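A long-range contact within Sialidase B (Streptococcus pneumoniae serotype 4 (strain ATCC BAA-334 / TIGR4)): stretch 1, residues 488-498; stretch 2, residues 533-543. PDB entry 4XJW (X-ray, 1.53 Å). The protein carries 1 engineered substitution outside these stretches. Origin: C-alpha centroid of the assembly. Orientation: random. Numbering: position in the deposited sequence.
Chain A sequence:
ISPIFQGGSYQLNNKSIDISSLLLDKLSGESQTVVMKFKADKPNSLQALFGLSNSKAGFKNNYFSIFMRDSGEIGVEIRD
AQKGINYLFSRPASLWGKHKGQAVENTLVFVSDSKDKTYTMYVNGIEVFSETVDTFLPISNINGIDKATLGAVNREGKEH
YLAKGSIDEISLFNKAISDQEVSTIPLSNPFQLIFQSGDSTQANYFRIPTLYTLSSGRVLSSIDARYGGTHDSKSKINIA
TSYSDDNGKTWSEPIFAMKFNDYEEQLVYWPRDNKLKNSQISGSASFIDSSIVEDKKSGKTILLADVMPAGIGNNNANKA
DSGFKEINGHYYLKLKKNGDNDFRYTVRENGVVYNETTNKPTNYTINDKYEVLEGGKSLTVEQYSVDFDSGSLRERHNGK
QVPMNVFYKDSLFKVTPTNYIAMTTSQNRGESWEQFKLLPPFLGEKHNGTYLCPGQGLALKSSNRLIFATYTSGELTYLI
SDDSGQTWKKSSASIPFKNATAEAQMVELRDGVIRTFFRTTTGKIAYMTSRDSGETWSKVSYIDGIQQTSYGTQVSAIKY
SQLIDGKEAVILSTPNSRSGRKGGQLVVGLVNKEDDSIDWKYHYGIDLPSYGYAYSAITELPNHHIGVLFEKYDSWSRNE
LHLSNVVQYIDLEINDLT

Stretch 1 (488-498) WKKSSASIPFK
Stretch 2, residues 533-543: SGETWSKVSYI

Stretch 1 is an extended strand from Lys 489 to Ser 494; stretch 2 runs beside it in the same direction, its CA atoms pairing Ser 491 with Glu 535 (6.1 Å), Ala 493 with Trp 537 (6.0 Å) and Ile 495 with Val 540 (6.9 Å). No direct backbone hydrogen bond links them; side chains and a water do.

Gly 534 adopts phi/psi 97/-5, where a CB would jam against the preceding carbonyl. Its O lies 3.0 Å from Ser 491 OG (chi1 t), which is also 2.8 Å from Glu 535 O; a small hydroxyl suits this buried pocket, and its single proton may serve either. Glu 535 (-62/-46; m, m, chi3 -49°) starts away but curls back, its OE2 2.7 Å from Lys 489 NZ in a salt bridge (lysine chi p, t, t, t).

Trp 537 (-134/147; chi1 m, chi2 88°) sets CB 3.7 Å from Ala 493 CB, the small methyl permitting close approach. A water donates to Ser 538 O (2.8 Å) and weakly to Ser 494 O (3.4 Å). Val 540 (-91/135; chi1 t) places apolar CG2 3.7 Å from Pro 496 CD. Tyr 542 (-129/149; chi1 m, chi2 -90°) points CB sideways, but its long side chain spans the gap, bringing OH 3.3 Å and apolar CE1 4.0 Å from Phe 497 CZ (chi1 m, chi2 -72°), at the tyrosine ring's edge.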

ATOM      1  N   TRP A 488      25.611  11.257  -9.642  1.00 19.01           N
ATOM      2  CA  TRP A 488      24.841  10.278 -10.388  1.00 17.62           C
ATOM      3  C   TRP A 488      25.044  10.447 -11.884  1.00 18.43           C
ATOM      4  O   TRP A 488      25.323  11.550 -12.365  1.00 21.33           O
ATOM      5  CB  TRP A 488      23.356  10.438 -10.066  1.00 18.01           C
ATOM      6  CG  TRP A 488      23.038  10.195  -8.633  1.00 21.11           C
ATOM      7  CD1 TRP A 488      23.105  11.097  -7.612  1.00 22.18           C
ATOM      8  CD2 TRP A 488      22.615   8.960  -8.053  1.00 19.20           C
ATOM      9  NE1 TRP A 488      22.736  10.501  -6.433  1.00 19.99           N
ATOM     10  CE2 TRP A 488      22.437   9.179  -6.675  1.00 19.86           C
ATOM     11  CE3 TRP A 488      22.369   7.679  -8.566  1.00 16.44           C
ATOM     12  CZ2 TRP A 488      22.031   8.173  -5.799  1.00 20.91           C
ATOM     13  CZ3 TRP A 488      21.958   6.683  -7.710  1.00 17.12           C
ATOM     14  CH2 TRP A 488      21.794   6.932  -6.335  1.00 21.27           C
ATOM     15  N   LYS A 489      24.909   9.348 -12.618  1.00 16.97           N
ATOM     16  CA  LYS A 489      24.808   9.414 -14.070  1.00 16.16           C
ATOM     17  C   LYS A 489      23.678   8.500 -14.500  1.00 18.76           C
ATOM     18  O   LYS A 489      23.211   7.672 -13.722  1.00 18.75           O
ATOM     19  CB  LYS A 489      26.115   8.982 -14.742  1.00 16.41           C
ATOM     20  CG  LYS A 489      26.383   7.482 -14.656  1.00 21.47           C
ATOM     21  CD  LYS A 489      27.630   7.098 -15.453  1.00 22.16           C
ATOM     22  CE  LYS A 489      27.904   5.604 -15.368  1.00 22.53           C
ATOM     23  NZ  LYS A 489      29.075   5.207 -16.211  1.00 26.00           N
ATOM     24  N   LYS A 490      23.234   8.641 -15.739  1.00 14.98           N
ATOM     25  CA  LYS A 490      22.172   7.795 -16.245  1.00 16.37           C
ATOM     26  C   LYS A 490      22.700   6.754 -17.215  1.00 17.62           C
ATOM     27  O   LYS A 490      23.725   6.953 -17.869  1.00 15.79           O
ATOM     28  CB  LYS A 490      21.088   8.632 -16.933  1.00 17.88           C
ATOM     29  CG  LYS A 490      21.386   9.023 -18.381  1.00 16.72           C
ATOM     30  CD  LYS A 490      20.140   9.591 -19.072  1.00 21.85           C
ATOM     31  CE  LYS A 490      20.458  10.095 -20.479  1.00 24.05           C
ATOM     32  NZ  LYS A 490      20.819   8.992 -21.417  1.00 19.87           N
ATOM     33  N   SER A 491      22.008   5.628 -17.269  1.00 13.84           N
ATOM     34  CA  SER A 491      22.184   4.674 -18.349  1.00 13.63           C
ATOM     35  C   SER A 491      20.795   4.388 -18.898  1.00 14.16           C
ATOM     36  O   SER A 491      19.942   3.830 -18.205  1.00 14.32           O
ATOM     37  CB  SER A 491      22.860   3.397 -17.847  1.00 13.20           C
ATOM     38  OG  SER A 491      23.069   2.499 -18.919  1.00 18.35           O
ATOM     39  N   SER A 492      20.540   4.805 -20.134  1.00 15.90           N
ATOM     40  CA  SER A 492      19.219   4.629 -20.735  1.00 18.74           C
ATOM     41  C   SER A 492      19.111   3.300 -21.477  1.00 18.00           C
ATOM     42  O   SER A 492      20.057   2.857 -22.133  1.00 21.13           O
ATOM     43  CB  SER A 492      18.884   5.784 -21.686  1.00 17.75           C
ATOM     44  OG  SER A 492      18.871   7.029 -21.022  1.00 21.17           O
ATOM     45  N   ALA A 493      17.949   2.670 -21.363  1.00 15.12           N
ATOM     46  CA  ALA A 493      17.659   1.436 -22.068  1.00 15.95           C
ATOM     47  C   ALA A 493      16.290   1.556 -22.726  1.00 19.32           C
ATOM     48  O   ALA A 493      15.266   1.624 -22.049  1.00 16.88           O
ATOM     49  CB  ALA A 493      17.687   0.264 -21.116  1.00 17.89           C
ATOM     50  N   SER A 494      16.268   1.612 -24.053  1.00 17.74           N
ATOM     51  CA  SER A 494      15.008   1.768 -24.777  1.00 18.68           C
ATOM     52  C   SER A 494      14.085   0.586 -24.544  1.00 17.17           C
ATOM     53  O   SER A 494      14.541  -0.550 -24.453  1.00 19.45           O
ATOM     54  CB  SER A 494      15.288   1.902 -26.272  1.00 22.31           C
ATOM     55  OG  SER A 494      15.512   3.251 -26.615  1.00 32.60           O
ATOM     56  N   ILE A 495      12.787   0.856 -24.448  1.00 18.84           N
ATOM     57  CA  ILE A 495      11.799  -0.205 -24.320  1.00 18.03           C
ATOM     58  C   ILE A 495      10.698  -0.016 -25.360  1.00 21.03           C
ATOM     59  O   ILE A 495      10.333   1.120 -25.687  1.00 22.05           O
ATOM     60  CB  ILE A 495      11.225  -0.308 -22.868  1.00 17.88           C
ATOM     61  CG1 ILE A 495      10.548   1.002 -22.449  1.00 19.76           C
ATOM     62  CG2 ILE A 495      12.318  -0.691 -21.877  1.00 19.02           C
ATOM     63  CD1 ILE A 495      10.006   0.975 -21.015  1.00 21.68           C
ATOM     64  N   PRO A 496      10.164  -1.129 -25.891  1.00 20.45           N
ATOM     65  CA  PRO A 496       9.193  -1.041 -26.997  1.00 27.50           C
ATOM     66  C   PRO A 496       7.848  -0.445 -26.566  1.00 24.48           C
ATOM     67  O   PRO A 496       6.800  -0.918 -27.015  1.00 32.52           O
ATOM     68  CB  PRO A 496       9.001  -2.509 -27.413  1.00 32.70           C
ATOM     69  CG  PRO A 496      10.152  -3.268 -26.793  1.00 32.94           C
ATOM     70  CD  PRO A 496      10.485  -2.524 -25.543  1.00 26.00           C
ATOM     71  N   PHE A 497       7.880   0.592 -25.733  1.00 28.44           N
ATOM     72  CA  PHE A 497       6.677   1.118 -25.103  1.00 26.99           C
ATOM     73  C   PHE A 497       6.663   2.631 -25.034  1.00 31.72           C
ATOM     74  O   PHE A 497       7.659   3.257 -24.672  1.00 33.42           O
ATOM     75  CB  PHE A 497       6.532   0.556 -23.681  1.00 26.58           C
ATOM     76  CG  PHE A 497       6.484  -0.939 -23.633  1.00 24.19           C
ATOM     77  CD1 PHE A 497       5.363  -1.616 -24.084  1.00 26.88           C
ATOM     78  CD2 PHE A 497       7.565  -1.669 -23.150  1.00 30.01           C
ATOM     79  CE1 PHE A 497       5.315  -2.991 -24.058  1.00 22.75           C
ATOM     80  CE2 PHE A 497       7.524  -3.054 -23.118  1.00 30.13           C
ATOM     81  CZ  PHE A 497       6.397  -3.715 -23.580  1.00 28.42           C
ATOM     82  N   LYS A 498       5.524   3.213 -25.388  1.00 26.97           N
ATOM     83  CA  LYS A 498       5.286   4.618 -25.119  1.00 30.79           C
ATOM     84  C   LYS A 498       4.448   4.766 -23.860  1.00 27.82           C
ATOM     85  O   LYS A 498       3.445   4.069 -23.679  1.00 28.51           O
ATOM     86  CB  LYS A 498       4.571   5.284 -26.293  1.00 33.74           C
ATOM     87  CG  LYS A 498       5.503   5.760 -27.379  1.00 40.79           C
ATOM     88  CD  LYS A 498       4.719   6.442 -28.484  1.00 50.92           C
ATOM     89  CE  LYS A 498       5.607   6.786 -29.668  1.00 50.66           C
ATOM     90  NZ  LYS A 498       4.796   7.222 -30.838  1.00 51.86           N
ATOM     91  N   SER A 533      27.757  -4.362 -15.492  1.00 15.02           N
ATOM     92  CA  SER A 533      27.395  -3.634 -14.276  1.00 16.55           C
ATOM     93  C   SER A 533      26.517  -2.401 -14.526  1.00 15.49           C
ATOM     94  O   SER A 533      26.622  -1.392 -13.819  1.00 15.20           O
ATOM     95  CB  SER A 533      28.664  -3.249 -13.509  1.00 18.99           C
ATOM     96  OG  SER A 533      29.317  -4.405 -13.012  1.00 17.91           O
ATOM     97  N   GLY A 534      25.647  -2.483 -15.526  1.00 12.85           N
ATOM     98  CA  GLY A 534      24.664  -1.434 -15.744  1.00 15.05           C
ATOM     99  C   GLY A 534      25.022  -0.382 -16.781  1.00 15.64           C
ATOM    100  O   GLY A 534      24.205   0.485 -17.081  1.00 17.96           O
ATOM    101  N   GLU A 535      26.236  -0.440 -17.327  1.00 15.46           N
ATOM    102  CA  GLU A 535      26.632   0.531 -18.348  1.00 16.34           C
ATOM    103  C   GLU A 535      25.756   0.440 -19.580  1.00 18.32           C
ATOM    104  O   GLU A 535      25.316   1.456 -20.122  1.00 19.56           O
ATOM    105  CB  GLU A 535      28.088   0.328 -18.763  1.00 15.99           C
ATOM    106  CG  GLU A 535      29.099   0.656 -17.664  1.00 16.64           C
ATOM    107  CD  GLU A 535      29.146   2.138 -17.358  1.00 28.46           C
ATOM    108  OE1 GLU A 535      29.256   2.940 -18.309  1.00 27.65           O
ATOM    109  OE2 GLU A 535      29.056   2.510 -16.175  1.00 22.81           O
ATOM    110  N   THR A 536      25.523  -0.784 -20.033  1.00 14.41           N
ATOM    111  CA  THR A 536      24.752  -1.025 -21.246  1.00 15.38           C
ATOM    112  C   THR A 536      23.737  -2.147 -21.050  1.00 15.75           C
ATOM    113  O   THR A 536      23.897  -2.990 -20.163  1.00 15.70           O
ATOM    114  CB  THR A 536      25.666  -1.356 -22.470  1.00 16.68           C
ATOM    115  OG1 THR A 536      26.308  -2.618 -22.274  1.00 16.08           O
ATOM    116  CG2 THR A 536      26.714  -0.275 -22.695  1.00 20.81           C
ATOM    117  N   TRP A 537      22.704  -2.160 -21.893  1.00 14.10           N
ATOM    118  CA  TRP A 537      21.557  -3.058 -21.732  1.00 17.18           C
ATOM    119  C   TRP A 537      21.137  -3.766 -23.006  1.00 16.00           C
ATOM    120  O   TRP A 537      21.225  -3.216 -24.107  1.00 17.07           O
ATOM    121  CB  TRP A 537      20.361  -2.293 -21.149  1.00 14.28           C
ATOM    122  CG  TRP A 537      20.705  -1.797 -19.789  1.00 10.99           C
ATOM    123  CD1 TRP A 537      21.299  -0.619 -19.483  1.00 10.25           C
ATOM    124  CD2 TRP A 537      20.527  -2.500 -18.556  1.00 10.62           C
ATOM    125  NE1 TRP A 537      21.518  -0.540 -18.113  1.00 14.52           N
ATOM    126  CE2 TRP A 537      21.030  -1.683 -17.525  1.00 14.61           C
ATOM    127  CE3 TRP A 537      19.975  -3.744 -18.219  1.00 10.65           C
ATOM    128  CZ2 TRP A 537      21.002  -2.061 -16.181  1.00 11.74           C
ATOM    129  CZ3 TRP A 537      19.938  -4.120 -16.871  1.00 11.70           C
ATOM    130  CH2 TRP A 537      20.453  -3.280 -15.879  1.00 10.46           C
ATOM    131  N   SER A 538      20.658  -4.989 -22.842  1.00 15.61           N
ATOM    132  CA  SER A 538      20.237  -5.814 -23.969  1.00 16.54           C
ATOM    133  C   SER A 538      18.861  -5.427 -24.501  1.00 17.89           C
ATOM    134  O   SER A 538      18.149  -4.598 -23.916  1.00 17.07           O
ATOM    135  CB  SER A 538      20.170  -7.264 -23.529  1.00 19.09           C
ATOM    136  OG  SER A 538      19.026  -7.461 -22.712  1.00 16.81           O
ATOM    137  N   LYS A 539      18.470  -6.046 -25.611  1.00 18.08           N
ATOM    138  CA  LYS A 539      17.095  -5.945 -26.053  1.00 18.41           C
ATOM    139  C   LYS A 539      16.157  -6.571 -25.019  1.00 20.31           C
ATOM    140  O   LYS A 539      16.594  -7.261 -24.079  1.00 18.04           O
ATOM    141  CB  LYS A 539      16.897  -6.609 -27.420  1.00 22.22           C
ATOM    142  CG  LYS A 539      17.820  -6.093 -28.507  1.00 33.49           C
ATOM    143  CD  LYS A 539      17.771  -4.577 -28.625  1.00 37.24           C
ATOM    144  CE  LYS A 539      17.948  -4.159 -30.073  1.00 37.68           C
ATOM    145  NZ  LYS A 539      18.939  -5.049 -30.743  1.00 38.39           N
ATOM    146  N   VAL A 540      14.869  -6.324 -25.209  1.00 17.48           N
ATOM    147  CA  VAL A 540      13.828  -6.762 -24.289  1.00 14.18           C
ATOM    148  C   VAL A 540      13.284  -8.133 -24.672  1.00 19.94           C
ATOM    149  O   VAL A 540      13.033  -8.404 -25.851  1.00 20.29           O
ATOM    150  CB  VAL A 540      12.686  -5.741 -24.257  1.00 15.24           C
ATOM    151  CG1 VAL A 540      11.509  -6.230 -23.437  1.00 16.52           C
ATOM    152  CG2 VAL A 540      13.193  -4.390 -23.761  1.00 18.64           C
ATOM    153  N   SER A 541      13.134  -9.000 -23.678  1.00 17.19           N
ATOM    154  CA  SER A 541      12.453 -10.280 -23.833  1.00 15.65           C
ATOM    155  C   SER A 541      11.270 -10.336 -22.875  1.00 16.03           C
ATOM    156  O   SER A 541      11.100  -9.441 -22.043  1.00 15.66           O
ATOM    157  CB  SER A 541      13.406 -11.432 -23.534  1.00 18.47           C
ATOM    158  OG  SER A 541      14.435 -11.485 -24.497  1.00 23.12           O
ATOM    159  N   TYR A 542      10.462 -11.386 -22.986  1.00 17.64           N
ATOM    160  CA  TYR A 542       9.287 -11.548 -22.146  1.00 16.30           C
ATOM    161  C   TYR A 542       9.234 -12.913 -21.500  1.00 17.86           C
ATOM    162  O   TYR A 542       9.723 -13.894 -22.047  1.00 24.80           O
ATOM    163  CB  TYR A 542       8.001 -11.292 -22.947  1.00 17.96           C
ATOM    164  CG  TYR A 542       7.957  -9.918 -23.557  1.00 22.75           C
ATOM    165  CD1 TYR A 542       7.412  -8.845 -22.860  1.00 22.12           C
ATOM    166  CD2 TYR A 542       8.472  -9.686 -24.827  1.00 21.82           C
ATOM    167  CE1 TYR A 542       7.382  -7.581 -23.413  1.00 21.14           C
ATOM    168  CE2 TYR A 542       8.446  -8.429 -25.387  1.00 25.31           C
ATOM    169  CZ  TYR A 542       7.894  -7.381 -24.678  1.00 28.21           C
ATOM    170  OH  TYR A 542       7.865  -6.126 -25.233  1.00 31.34           O
ATOM    171  N   ILE A 543       8.647 -12.962 -20.310  1.00 14.98           N
ATOM    172  CA  ILE A 543       8.400 -14.212 -19.628  1.00 16.87           C
ATOM    173  C   ILE A 543       7.066 -14.761 -20.120  1.00 24.09           C
ATOM    174  O   ILE A 543       6.040 -14.097 -20.001  1.00 18.25           O
ATOM    175  CB  ILE A 543       8.373 -13.982 -18.095  1.00 18.72           C
ATOM    176  CG1 ILE A 543       9.726 -13.446 -17.628  1.00 21.45           C
ATOM    177  CG2 ILE A 543       7.960 -15.246 -17.341  1.00 21.15           C
ATOM    178  CD1 ILE A 543       9.744 -13.018 -16.169  1.00 22.15           C
TER
HETATM  179  O   HOH W   1      17.613  -1.848 -23.722  1.00 21.97           O